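Local atomic coordinates of aldose 1-epimerase (Caenorhabditis elegans, PDB entry 1LUR), a protein that probably catalyses the interconversion of alpha and beta anomers of aldoses such as galactose, the aldose 1-epimerase (mutarotase) reaction. Residues A[110-115]-A[124-129]; A[141-146]-A[155-160]; A[76-81]-A[201-206]; A[272-277]-A[305-310]. All blocks are in the same frame, centred on the assembly; numbering follows the deposited sequence.

Contact 1: A[110-115]-A[124-129]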
loop_
_atom_site.group_PDB
_atom_site.type_symbol
_atom_site.label_atom_id
_atom_site.label_comp_id
_atom_site.label_asym_id
_atom_site.label_seq_id
_atom_site.Cartn_x
_atom_site.Cartn_y
_atom_site.Cartn_z
ATOM N N ARG A 110 -13.158 6.857 2.980
ATOM C CA ARG A 110 -13.708 8.204 2.984
ATOM C C ARG A 110 -13.452 8.964 1.689
ATOM O O ARG A 110 -12.528 8.652 0.946
ATOM C CB ARG A 110 -13.156 8.971 4.181
ATOM C CG ARG A 110 -13.524 8.307 5.505
ATOM C CD ARG A 110 -13.000 9.096 6.665
ATOM N NE ARG A 110 -13.510 10.459 6.627
ATOM C CZ ARG A 110 -13.049 11.446 7.384
ATOM N NH1 ARG A 110 -12.064 11.216 8.244
ATOM N NH2 ARG A 110 -13.566 12.663 7.273
ATOM N N LYS A 111 -14.299 9.952 1.423
ATOM C CA LYS A 111 -14.188 10.767 0.226
ATOM C C LYS A 111 -13.219 11.919 0.472
ATOM O O LYS A 111 -13.499 12.827 1.257
ATOM C CB LYS A 111 -15.568 11.313 -0.159
ATOM C CG LYS A 111 -16.665 10.249 -0.196
ATOM C CD LYS A 111 -17.986 10.811 -0.721
ATOM C CE LYS A 111 -17.921 11.043 -2.221
ATOM N NZ LYS A 111 -17.664 9.760 -2.939
ATOM N N TRP A 112 -12.072 11.871 -0.199
ATOM C CA TRP A 112 -11.058 12.909 -0.055
ATOM C C TRP A 112 -11.357 14.089 -0.976
ATOM O O TRP A 112 -11.994 13.923 -2.014
ATOM C CB TRP A 112 -9.683 12.362 -0.426
ATOM C CG TRP A 112 -9.166 11.280 0.457
ATOM C CD1 TRP A 112 -9.779 10.098 0.763
ATOM C CD2 TRP A 112 -7.886 11.249 1.092
ATOM N NE1 TRP A 112 -8.949 9.325 1.552
ATOM C CE2 TRP A 112 -7.781 10.010 1.765
ATOM C CE3 TRP A 112 -6.813 12.145 1.154
ATOM C CZ2 TRP A 112 -6.643 9.647 2.489
ATOM C CZ3 TRP A 112 -5.679 11.781 1.878
ATOM C CH2 TRP A 112 -5.606 10.543 2.533
ATOM N N GLU A 113 -10.878 15.268 -0.595
ATOM C CA GLU A 113 -11.082 16.479 -1.387
ATOM C C GLU A 113 -9.962 16.587 -2.419
ATOM O O GLU A 113 -8.836 16.166 -2.164
ATOM C CB GLU A 113 -11.032 17.721 -0.490
ATOM C CG GLU A 113 -12.177 17.838 0.500
ATOM C CD GLU A 113 -13.462 18.288 -0.161
ATOM O OE1 GLU A 113 -13.494 19.428 -0.669
ATOM O OE2 GLU A 113 -14.438 17.506 -0.176
ATOM N N VAL A 114 -10.277 17.130 -3.587
ATOM C CA VAL A 114 -9.277 17.288 -4.629
ATOM C C VAL A 114 -8.747 18.696 -4.423
ATOM O O VAL A 114 -9.465 19.667 -4.653
ATOM C CB VAL A 114 -9.889 17.179 -6.030
ATOM C CG1 VAL A 114 -8.851 17.566 -7.072
ATOM C CG2 VAL A 114 -10.381 15.766 -6.274
ATOM N N VAL A 115 -7.506 18.814 -3.970
ATOM C CA VAL A 115 -6.928 20.130 -3.740
ATOM C C VAL A 115 -6.046 20.625 -4.878
ATOM O O VAL A 115 -5.696 21.804 -4.926
ATOM C CB VAL A 115 -6.122 20.167 -2.430
ATOM C CG1 VAL A 115 -7.070 20.127 -1.243
ATOM C CG2 VAL A 115 -5.157 18.993 -2.376
ATOM N N PHE A 124 -4.899 14.959 -3.039
ATOM C CA PHE A 124 -6.133 14.768 -2.287
ATOM C C PHE A 124 -5.869 15.139 -0.839
ATOM O O PHE A 124 -4.749 15.003 -0.353
ATOM C CB PHE A 124 -6.579 13.304 -2.312
ATOM C CG PHE A 124 -6.825 12.756 -3.684
ATOM C CD1 PHE A 124 -5.924 11.873 -4.265
ATOM C CD2 PHE A 124 -7.977 13.100 -4.389
ATOM C CE1 PHE A 124 -6.165 11.334 -5.528
ATOM C CE2 PHE A 124 -8.228 12.569 -5.652
ATOM C CZ PHE A 124 -7.318 11.682 -6.222
ATOM N N SER A 125 -6.900 15.607 -0.145
ATOM C CA SER A 125 -6.734 15.980 1.249
ATOM C C SER A 125 -7.954 15.506 2.024
ATOM O O SER A 125 -9.034 15.360 1.459
ATOM C CB SER A 125 -6.577 17.493 1.391
ATOM O OG SER A 125 -6.260 17.836 2.734
ATOM N N VAL A 126 -7.769 15.241 3.312
ATOM C CA VAL A 126 -8.858 14.781 4.162
ATOM C C VAL A 126 -8.475 14.961 5.624
ATOM O O VAL A 126 -7.293 14.959 5.972
ATOM C CB VAL A 126 -9.181 13.291 3.905
ATOM C CG1 VAL A 126 -8.073 12.404 4.459
ATOM C CG2 VAL A 126 -10.526 12.936 4.528
ATOM N N ARG A 127 -9.477 15.132 6.477
ATOM C CA ARG A 127 -9.237 15.309 7.897
ATOM C C ARG A 127 -9.859 14.148 8.646
ATOM O O ARG A 127 -10.876 13.600 8.223
ATOM C CB ARG A 127 -9.863 16.615 8.395
ATOM C CG ARG A 127 -9.221 17.869 7.855
ATOM C CD ARG A 127 -10.038 19.094 8.260
ATOM N NE ARG A 127 -9.382 20.337 7.883
ATOM C CZ ARG A 127 -8.321 20.839 8.502
ATOM N NH1 ARG A 127 -7.790 20.206 9.544
ATOM N NH2 ARG A 127 -7.782 21.972 8.069
ATOM N N ALA A 128 -9.248 13.784 9.765
ATOM C CA ALA A 128 -9.745 12.685 10.576
ATOM C C ALA A 128 -9.375 12.907 12.041
ATOM O O ALA A 128 -8.266 13.336 12.350
ATOM C CB ALA A 128 -9.155 11.363 10.079
ATOM N N ASN A 129 -10.321 12.627 12.934
ATOM C CA ASN A 129 -10.108 12.782 14.366
ATOM C C ASN A 129 -10.686 11.571 15.086
ATOM O O ASN A 129 -11.306 10.708 14.462
ATOM C CB ASN A 129 -10.766 14.065 14.896
ATOM C CG ASN A 129 -12.256 14.117 14.629
ATOM O OD1 ASN A 129 -12.918 13.087 14.515
ATOM N ND2 ASN A 129 -12.799 15.334 14.544
#
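Val126 is the bump of this beta hairpin, at the edge of a large antiparallel sheet in the mutarotase-type beta-sandwich, and its two methyls each rest on a flat face. CG1 makes a CH-pi contact with the indole of Trp112, 3.3 Å from the centroid of its six-membered ring and only 3° off the ring normal. CG2, anti to the backbone N of Val126, sits over the centre of the Arg110 guanidinium, 4.1 Å from Arg110 CZ. Trp112 CE3 also meets Phe124 CB at 3.7 Å, while the indole reaches Ile141 and Val143 of the next strand and its NE1 bonds Leu107 O. An alanine in place of Trp112 would probably open a gap beside Val126 CG1 and leave Leu107 O without its indole N-H. Glu113 and Ser125 form a hydrogen-bonded pair, Glu113 N to Ser125 O (2.8 Å) and Ser125 N to Glu113 O (2.9 Å). Val114 and Phe124 follow as a non-hydrogen-bonded pair, with Val114 CG2 lying beside the Phe124 ring, 3.9 Å from Phe124 CE2. Arg110 NH1 makes a weak 2.7 Å hydrogen bond to Arg127 O and stands 3.4 Å from Ala128 CB.

Contact 2: A[141-146]-A[155-160]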
loop_
_atom_site.group_PDB
_atom_site.type_symbol
_atom_site.label_atom_id
_atom_site.label_comp_id
_atom_site.label_asym_id
_atom_site.label_seq_id
_atom_site.Cartn_x
_atom_site.Cartn_y
_atom_site.Cartn_z
ATOM N N ILE A 141 -4.591 15.109 6.365
ATOM C CA ILE A 141 -3.754 14.330 5.471
ATOM C C ILE A 141 -3.872 14.720 4.008
ATOM O O ILE A 141 -4.973 14.914 3.493
ATOM C CB ILE A 141 -4.078 12.812 5.593
ATOM C CG1 ILE A 141 -3.913 12.350 7.043
ATOM C CG2 ILE A 141 -3.136 11.993 4.725
ATOM C CD1 ILE A 141 -5.205 12.302 7.821
ATOM N N ASP A 142 -2.721 14.824 3.347
ATOM C CA ASP A 142 -2.654 15.179 1.940
ATOM C C ASP A 142 -1.812 14.136 1.215
ATOM O O ASP A 142 -0.695 13.833 1.629
ATOM C CB ASP A 142 -2.038 16.571 1.768
ATOM C CG ASP A 142 -3.034 17.683 2.040
ATOM O OD1 ASP A 142 -3.620 17.715 3.145
ATOM O OD2 ASP A 142 -3.234 18.528 1.138
ATOM N N VAL A 143 -2.371 13.579 0.145
ATOM C CA VAL A 143 -1.691 12.568 -0.650
ATOM C C VAL A 143 -1.620 13.020 -2.102
ATOM O O VAL A 143 -2.624 13.461 -2.674
ATOM C CB VAL A 143 -2.437 11.219 -0.581
ATOM C CG1 VAL A 143 -1.952 10.290 -1.685
ATOM C CG2 VAL A 143 -2.214 10.586 0.786
ATOM N N THR A 144 -0.437 12.901 -2.697
ATOM C CA THR A 144 -0.256 13.305 -4.085
ATOM C C THR A 144 0.276 12.181 -4.956
ATOM O O THR A 144 1.132 11.402 -4.531
ATOM C CB THR A 144 0.731 14.498 -4.198
ATOM O OG1 THR A 144 0.264 15.593 -3.401
ATOM C CG2 THR A 144 0.852 14.955 -5.663
ATOM N N TYR A 145 -0.268 12.087 -6.166
ATOM C CA TYR A 145 0.145 11.081 -7.128
ATOM C C TYR A 145 0.692 11.904 -8.286
ATOM O O TYR A 145 0.014 12.813 -8.776
ATOM C CB TYR A 145 -1.028 10.250 -7.635
ATOM C CG TYR A 145 -1.587 9.259 -6.651
ATOM C CD1 TYR A 145 -2.661 9.600 -5.824
ATOM C CD2 TYR A 145 -1.099 7.953 -6.596
ATOM C CE1 TYR A 145 -3.245 8.660 -4.977
ATOM C CE2 TYR A 145 -1.677 7.003 -5.748
ATOM C CZ TYR A 145 -2.754 7.366 -4.946
ATOM O OH TYR A 145 -3.359 6.427 -4.142
ATOM N N THR A 146 1.909 11.594 -8.714
ATOM C CA THR A 146 2.531 12.318 -9.812
ATOM C C THR A 146 3.283 11.363 -10.730
ATOM O O THR A 146 3.912 10.413 -10.269
ATOM C CB THR A 146 3.534 13.361 -9.271
ATOM O OG1 THR A 146 2.851 14.289 -8.414
ATOM C CG2 THR A 146 4.205 14.121 -10.423
ATOM N N ILE A 155 4.293 8.746 -5.110
ATOM C CA ILE A 155 3.207 8.889 -4.156
ATOM C C ILE A 155 3.800 9.575 -2.938
ATOM O O ILE A 155 4.755 9.079 -2.337
ATOM C CB ILE A 155 2.618 7.541 -3.675
ATOM C CG1 ILE A 155 2.054 6.737 -4.846
ATOM C CG2 ILE A 155 1.502 7.813 -2.666
ATOM C CD1 ILE A 155 1.391 5.434 -4.415
ATOM N N GLU A 156 3.251 10.729 -2.591
ATOM C CA GLU A 156 3.733 11.468 -1.439
ATOM C C GLU A 156 2.650 11.412 -0.383
ATOM O O GLU A 156 1.467 11.535 -0.692
ATOM C CB GLU A 156 3.989 12.924 -1.792
ATOM C CG GLU A 156 5.138 13.149 -2.738
ATOM C CD GLU A 156 5.136 14.558 -3.280
ATOM O OE1 GLU A 156 5.211 15.513 -2.469
ATOM O OE2 GLU A 156 5.049 14.709 -4.515
ATOM N N HIS A 157 3.070 11.215 0.858
ATOM C CA HIS A 157 2.156 11.141 1.983
ATOM C C HIS A 157 2.573 12.262 2.931
ATOM O O HIS A 157 3.692 12.273 3.423
ATOM C CB HIS A 157 2.287 9.776 2.673
ATOM C CG HIS A 157 1.646 8.653 1.920
ATOM N ND1 HIS A 157 1.843 7.329 2.248
ATOM C CD2 HIS A 157 0.779 8.658 0.878
ATOM C CE1 HIS A 157 1.124 6.566 1.444
ATOM N NE2 HIS A 157 0.468 7.349 0.604
ATOM N N HIS A 158 1.677 13.215 3.164
ATOM C CA HIS A 158 1.967 14.334 4.047
ATOM C C HIS A 158 0.836 14.534 5.048
ATOM O O HIS A 158 -0.310 14.197 4.765
ATOM C CB HIS A 158 2.137 15.616 3.223
ATOM C CG HIS A 158 2.307 16.849 4.057
ATOM N ND1 HIS A 158 3.486 17.158 4.703
ATOM C CD2 HIS A 158 1.437 17.839 4.368
ATOM C CE1 HIS A 158 3.335 18.285 5.375
ATOM N NE2 HIS A 158 2.100 18.719 5.188
ATOM N N ALA A 159 1.158 15.090 6.211
ATOM C CA ALA A 159 0.139 15.325 7.226
ATOM C C ALA A 159 0.615 16.179 8.390
ATOM O O ALA A 159 1.808 16.268 8.672
ATOM C CB ALA A 159 -0.398 13.990 7.759
ATOM N N THR A 160 -0.353 16.804 9.056
ATOM C CA THR A 160 -0.113 17.657 10.211
ATOM C C THR A 160 -1.280 17.399 11.161
ATOM O O THR A 160 -2.271 16.763 10.777
ATOM C CB THR A 160 -0.085 19.150 9.830
ATOM O OG1 THR A 160 -1.298 19.498 9.158
ATOM C CG2 THR A 160 1.092 19.441 8.919
HETATM O O HOH W 1 -1.609 6.472 -1.374
HETATM O O HOH W 2 3.637 12.943 -6.202
#
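Tyr145 and Ile155 pack side by side at one end of a regular antiparallel beta hairpin within the large sheet of the mutarotase-type sandwich. Four backbone hydrogen bonds, exchanged by Asp142 with His158 and by Thr144 with Glu156, fix the register; the bond from Asp142 N to His158 O (2.9 Å) is almost straight, at 176°. The face carrying Ile141, Val143, Tyr145, Ile155, His157 and Ala159 is the tight one, with all six residues buried. There Ile155 CD1 approaches Tyr145 CE2 to 3.7 Å, Val143 CG2, anti to the carbonyl carbon, meets His157 CD2 at 3.6 Å, and Ile141 CG1 rests 3.9 Å from Ala159 CB. Polar groups on this face also find partners: Tyr145 OH bonds Ala32 O, and His157 ND1 bonds Tyr273 OH, in the loop before strand 275-279. The other face, with Asp142, Thr144, Glu156 and His158, is looser and more exposed. Its side chains mostly look past each other: Asp142 OD1 takes Lys140 in a salt bridge and Ser125 OG in a hydrogen bond, and one water lies between Glu156 OE2 and Thr146 OG1, which also bonds Ser121 OG. A different water reaches into the tight face, lying in the plane of the His157 ring 3.0 Å from His157 NE2 and donating to Tyr145 OH over 3.3 Å.

Contact 3: A[76-81]-A[201-206]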
loop_
_atom_site.group_PDB
_atom_site.type_symbol
_atom_site.label_atom_id
_atom_site.label_comp_id
_atom_site.label_asym_id
_atom_site.label_seq_id
_atom_site.Cartn_x
_atom_site.Cartn_y
_atom_site.Cartn_z
ATOM N N ARG A 76 -2.906 -3.921 11.154
ATOM C CA ARG A 76 -3.507 -4.123 12.457
ATOM C C ARG A 76 -3.023 -3.504 13.747
ATOM O O ARG A 76 -1.834 -3.282 13.953
ATOM C CB ARG A 76 -3.590 -5.631 12.696
ATOM C CG ARG A 76 -4.174 -6.405 11.521
ATOM C CD ARG A 76 -4.042 -7.909 11.719
ATOM N NE ARG A 76 -4.693 -8.645 10.641
ATOM C CZ ARG A 76 -4.259 -8.675 9.383
ATOM N NH1 ARG A 76 -3.165 -8.012 9.037
ATOM N NH2 ARG A 76 -4.925 -9.363 8.467
ATOM N N ILE A 77 -3.998 -3.253 14.620
ATOM C CA ILE A 77 -3.777 -2.697 15.947
ATOM C C ILE A 77 -4.154 -3.968 16.720
ATOM O O ILE A 77 -5.324 -4.362 16.733
ATOM C CB ILE A 77 -4.786 -1.598 16.332
ATOM C CG1 ILE A 77 -4.576 -0.341 15.481
ATOM C CG2 ILE A 77 -4.634 -1.284 17.816
ATOM C CD1 ILE A 77 -3.229 0.316 15.651
ATOM N N LYS A 78 -3.168 -4.613 17.338
ATOM C CA LYS A 78 -3.404 -5.842 18.090
ATOM C C LYS A 78 -4.526 -5.762 19.111
ATOM O O LYS A 78 -4.500 -4.939 20.024
ATOM C CB LYS A 78 -2.116 -6.293 18.772
ATOM C CG LYS A 78 -2.213 -7.649 19.460
ATOM C CD LYS A 78 -0.831 -8.134 19.900
ATOM C CE LYS A 78 -0.930 -9.269 20.920
ATOM N NZ LYS A 78 -1.737 -10.417 20.415
ATOM N N ASN A 79 -5.515 -6.634 18.935
ATOM C CA ASN A 79 -6.676 -6.706 19.814
ATOM C C ASN A 79 -7.466 -5.407 19.920
ATOM O O ASN A 79 -8.121 -5.138 20.926
ATOM C CB ASN A 79 -6.257 -7.199 21.201
ATOM C CG ASN A 79 -5.668 -8.610 21.156
ATOM O OD1 ASN A 79 -6.044 -9.419 20.305
ATOM N ND2 ASN A 79 -4.756 -8.910 22.073
ATOM N N SER A 80 -7.412 -4.605 18.864
ATOM C CA SER A 80 -8.135 -3.342 18.841
ATOM C C SER A 80 -7.907 -2.450 20.053
ATOM O O SER A 80 -8.792 -1.678 20.424
ATOM C CB SER A 80 -9.635 -3.615 18.706
ATOM O OG SER A 80 -9.914 -4.403 17.563
ATOM N N THR A 81 -6.733 -2.554 20.668
ATOM C CA THR A 81 -6.425 -1.738 21.833
ATOM C C THR A 81 -4.969 -1.291 21.801
ATOM O O THR A 81 -4.101 -2.029 21.341
ATOM C CB THR A 81 -6.641 -2.512 23.139
ATOM O OG1 THR A 81 -7.894 -3.210 23.079
ATOM C CG2 THR A 81 -6.652 -1.546 24.324
ATOM N N THR A 201 -3.648 -15.132 12.981
ATOM C CA THR A 201 -4.540 -14.088 12.488
ATOM C C THR A 201 -3.755 -13.043 11.715
ATOM O O THR A 201 -4.274 -11.975 11.386
ATOM C CB THR A 201 -5.251 -13.377 13.647
ATOM O OG1 THR A 201 -4.286 -12.655 14.419
ATOM C CG2 THR A 201 -5.937 -14.382 14.540
ATOM N N PHE A 202 -2.497 -13.361 11.438
ATOM C CA PHE A 202 -1.615 -12.471 10.709
ATOM C C PHE A 202 -1.387 -11.153 11.431
ATOM O O PHE A 202 -1.248 -10.103 10.805
ATOM C CB PHE A 202 -2.139 -12.232 9.288
ATOM C CG PHE A 202 -2.074 -13.456 8.416
ATOM C CD1 PHE A 202 -3.155 -14.330 8.332
ATOM C CD2 PHE A 202 -0.901 -13.776 7.739
ATOM C CE1 PHE A 202 -3.069 -15.508 7.588
ATOM C CE2 PHE A 202 -0.800 -14.955 6.991
ATOM C CZ PHE A 202 -1.886 -15.822 6.915
ATOM N N CYS A 203 -1.372 -11.208 12.759
ATOM C CA CYS A 203 -1.141 -10.007 13.548
ATOM C C CYS A 203 0.266 -10.156 14.100
ATOM O O CYS A 203 0.629 -11.223 14.612
ATOM C CB CYS A 203 -2.122 -9.877 14.711
ATOM S SG CYS A 203 -1.788 -8.392 15.703
ATOM N N PRO A 204 1.083 -9.098 13.992
ATOM C CA PRO A 204 2.457 -9.149 14.494
ATOM C C PRO A 204 2.547 -9.625 15.938
ATOM O O PRO A 204 1.684 -9.322 16.759
ATOM C CB PRO A 204 2.935 -7.712 14.334
ATOM C CG PRO A 204 2.198 -7.260 13.100
ATOM C CD PRO A 204 0.808 -7.804 13.342
ATOM N N THR A 205 3.604 -10.366 16.242
ATOM C CA THR A 205 3.810 -10.879 17.589
ATOM C C THR A 205 4.815 -9.991 18.318
ATOM O O THR A 205 4.966 -10.077 19.535
ATOM C CB THR A 205 4.371 -12.305 17.548
ATOM O OG1 THR A 205 5.607 -12.303 16.822
ATOM C CG2 THR A 205 3.393 -13.238 16.866
ATOM N N GLY A 206 5.500 -9.139 17.559
ATOM C CA GLY A 206 6.489 -8.248 18.142
ATOM C C GLY A 206 7.896 -8.761 17.893
ATOM O O GLY A 206 8.885 -8.099 18.221
HETATM O O HOH W 3 0.191 -11.355 18.077
#
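Arg76 lies beside Phe202, pointing the same way, and touches Cys203, joining the short strand 76-77 and its following turn to the loop that runs into strand 204-205 of the mutarotase-type beta-sandwich. No direct hydrogen bond links the segments; van der Waals contact is one part of what does. The Arg76 chain is extended from CG to NE and sets its CD 4.1 Å from Cys203 CB. Cys203 points SG anti to its backbone N (chi1 179°), which brings SG against Lys78 CB at 3.7 Å. Flat-group contact comes next: Phe202 CB and Phe202 O both lie over the same face of the Arg76 guanidinium, CB toward the rim and O 3.3 Å from Arg76 NH1 at an angle too poor for a bond. The phenyl ring of Phe202 leads away, its plane 42° from that of the guanidinium. An alanine in place of Arg76 would probably open a gap along Cys203 CB and Phe202 CB. Hydrogen bonds within and around the segments shape the two loops: Ser80 N reaches back to Ile77 O (3.0 Å), Thr81 OG1 donates to Asn79 O, and Asp199 OD1 bonds both Thr201 OG1 and Cys203 N. His98 spans the segments, bonding Asn79 N through ND1 and Thr201 OG1 through NE2. A sulfate ion, probably from the crystallisation liquor, lies about 6 Å from the Phe202 side chain. A water makes another polar bridge, accepting from Lys78 NZ at 3.2 Å and lying 2.8 Å from Pro204 O.

Contact 4: A[272-277]-A[305-310]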
loop_
_atom_site.group_PDB
_atom_site.type_symbol
_atom_site.label_atom_id
_atom_site.label_comp_id
_atom_site.label_asym_id
_atom_site.label_seq_id
_atom_site.Cartn_x
_atom_site.Cartn_y
_atom_site.Cartn_z
ATOM N N SER A 272 10.716 5.920 1.536
ATOM C CA SER A 272 11.249 6.463 2.771
ATOM C C SER A 272 10.802 5.562 3.912
ATOM O O SER A 272 11.404 5.569 4.990
ATOM C CB SER A 272 10.724 7.881 2.986
ATOM O OG SER A 272 9.303 7.908 2.920
ATOM N N TYR A 273 9.742 4.793 3.673
ATOM C CA TYR A 273 9.221 3.885 4.691
ATOM C C TYR A 273 10.260 2.805 4.995
ATOM O O TYR A 273 11.041 2.418 4.123
ATOM C CB TYR A 273 7.909 3.229 4.234
ATOM C CG TYR A 273 6.691 4.145 4.285
ATOM C CD1 TYR A 273 6.157 4.697 3.122
ATOM C CD2 TYR A 273 6.086 4.467 5.501
ATOM C CE1 TYR A 273 5.052 5.553 3.163
ATOM C CE2 TYR A 273 4.975 5.324 5.555
ATOM C CZ TYR A 273 4.468 5.862 4.381
ATOM O OH TYR A 273 3.391 6.714 4.419
ATOM N N PRO A 274 10.273 2.300 6.242
ATOM C CA PRO A 274 11.214 1.271 6.680
ATOM C C PRO A 274 10.860 -0.153 6.268
ATOM O O PRO A 274 11.723 -1.032 6.272
ATOM C CB PRO A 274 11.228 1.456 8.190
ATOM C CG PRO A 274 9.784 1.753 8.468
ATOM C CD PRO A 274 9.434 2.750 7.369
ATOM N N VAL A 275 9.598 -0.401 5.932
ATOM C CA VAL A 275 9.210 -1.744 5.527
ATOM C C VAL A 275 8.248 -1.729 4.354
ATOM O O VAL A 275 7.706 -0.687 3.979
ATOM C CB VAL A 275 8.529 -2.533 6.689
ATOM C CG1 VAL A 275 9.296 -2.336 7.981
ATOM C CG2 VAL A 275 7.080 -2.109 6.849
ATOM N N ILE A 276 8.059 -2.897 3.760
ATOM C CA ILE A 276 7.159 -3.042 2.638
ATOM C C ILE A 276 6.349 -4.292 2.913
ATOM O O ILE A 276 6.896 -5.398 2.967
ATOM C CB ILE A 276 7.893 -3.214 1.298
ATOM C CG1 ILE A 276 8.669 -1.940 0.954
ATOM C CG2 ILE A 276 6.891 -3.561 0.217
ATOM C CD1 ILE A 276 9.370 -1.984 -0.399
ATOM N N HIS A 277 5.050 -4.118 3.109
ATOM C CA HIS A 277 4.182 -5.252 3.377
ATOM C C HIS A 277 3.770 -5.894 2.063
ATOM O O HIS A 277 3.203 -5.232 1.190
ATOM C CB HIS A 277 2.928 -4.816 4.132
ATOM C CG HIS A 277 2.054 -5.957 4.541
ATOM N ND1 HIS A 277 2.333 -6.752 5.632
ATOM C CD2 HIS A 277 0.929 -6.464 3.984
ATOM C CE1 HIS A 277 1.418 -7.700 5.729
ATOM N NE2 HIS A 277 0.555 -7.548 4.740
ATOM N N GLN A 305 5.247 0.897 4.170
ATOM C CA GLN A 305 4.645 1.456 5.387
ATOM C C GLN A 305 5.582 1.271 6.569
ATOM O O GLN A 305 6.697 0.770 6.416
ATOM C CB GLN A 305 3.372 0.658 5.695
ATOM C CG GLN A 305 3.713 -0.826 5.940
ATOM C CD GLN A 305 2.540 -1.700 6.364
ATOM O OE1 GLN A 305 1.583 -1.889 5.615
ATOM N NE2 GLN A 305 2.624 -2.256 7.572
ATOM N N PHE A 306 5.111 1.671 7.748
ATOM C CA PHE A 306 5.892 1.527 8.968
ATOM C C PHE A 306 5.482 0.135 9.429
ATOM O O PHE A 306 4.443 -0.382 8.997
ATOM C CB PHE A 306 5.480 2.539 10.047
ATOM C CG PHE A 306 6.011 3.918 9.826
ATOM C CD1 PHE A 306 5.222 4.897 9.238
ATOM C CD2 PHE A 306 7.310 4.243 10.213
ATOM C CE1 PHE A 306 5.718 6.189 9.040
ATOM C CE2 PHE A 306 7.816 5.523 10.022
ATOM C CZ PHE A 306 7.023 6.501 9.436
ATOM N N HIS A 307 6.275 -0.471 10.307
ATOM C CA HIS A 307 5.957 -1.806 10.802
ATOM C C HIS A 307 4.507 -1.938 11.234
ATOM O O HIS A 307 3.959 -1.044 11.885
ATOM C CB HIS A 307 6.823 -2.159 12.013
ATOM C CG HIS A 307 8.293 -2.138 11.737
ATOM N ND1 HIS A 307 8.951 -1.015 11.286
ATOM C CD2 HIS A 307 9.238 -3.097 11.882
ATOM C CE1 HIS A 307 10.239 -1.281 11.167
ATOM N NE2 HIS A 307 10.440 -2.539 11.522
ATOM N N SER A 308 3.899 -3.064 10.887
ATOM C CA SER A 308 2.514 -3.311 11.254
ATOM C C SER A 308 2.460 -3.448 12.784
ATOM O O SER A 308 3.398 -3.964 13.397
ATOM C CB SER A 308 2.023 -4.597 10.591
ATOM O OG SER A 308 1.996 -4.478 9.181
ATOM N N ALA A 309 1.379 -2.970 13.397
ATOM C CA ALA A 309 1.210 -3.041 14.854
ATOM C C ALA A 309 2.222 -2.202 15.631
ATOM O O ALA A 309 2.443 -2.440 16.820
ATOM C CB ALA A 309 1.280 -4.499 15.332
ATOM N N ALA A 310 2.831 -1.219 14.970
ATOM C CA ALA A 310 3.812 -0.359 15.631
ATOM C C ALA A 310 3.231 0.266 16.910
ATOM O O ALA A 310 3.918 0.368 17.931
ATOM C CB ALA A 310 4.272 0.735 14.677
#
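Tyr273 lays one face of its ring over Gln305 CA, with its CD2 3.3 Å from that atom. The ring edge points toward the face of Phe306 in an offset edge-to-face pair, planes 85° apart and Tyr273 CE2 3.7 Å from Phe306 CE1. Pro274 adds its CD, 3.9 Å from Phe306 CD2. Val275 reaches His307: its CG1 stands over the centre of the His307 ring in a CH-pi contact, 3.6 Å from the centroid. Here strand 275-279 meets the end of strand 300-305 in the second sheet of the mutarotase-type sandwich, and Val275 and Gln305 form a hydrogen-bonded antiparallel pair, Gln305 N to Val275 O measuring 2.9 Å. Gln305 CG takes the position between backbone N and carbonyl carbon (chi1 61°), and the extended chain beyond ends with NE2 donating to Phe306 O at 3.0 Å and weakly to Ser308 OG. Gln305 OE1 lies 3.5 Å from His277 CB, while Asp238 and Asp240 hold the His277 ring by its two nitrogens. The amide thus fastens the bend after the strand to itself, whereas His307 is held by nonpolar and ring contacts (Val275 CG1, Pro274, Phe316), its buried ND1 having no polar partner.

Overall arrangement
From the N terminus, 76-81 comes first, but contact 3 closes only when 201-206 arrives, so its long loop encloses both contact 1 and contact 2. These two hairpins follow in series, one finished before the next begins, and are neighbours in the same large sheet, bonded through Val126 O and Ile141 N. Contact 4 comes after contact 3 and closes the last loop, in the other large sheet; none of the loops cross. It ties back to contact 2 through Tyr273, in the loop leading into strand 275-279, which bonds His157. It also touches contact 3, where Ala309 packs on Pro204. Contacts 1 and 3 stay apart, their nearest atoms about 13 Å from each other.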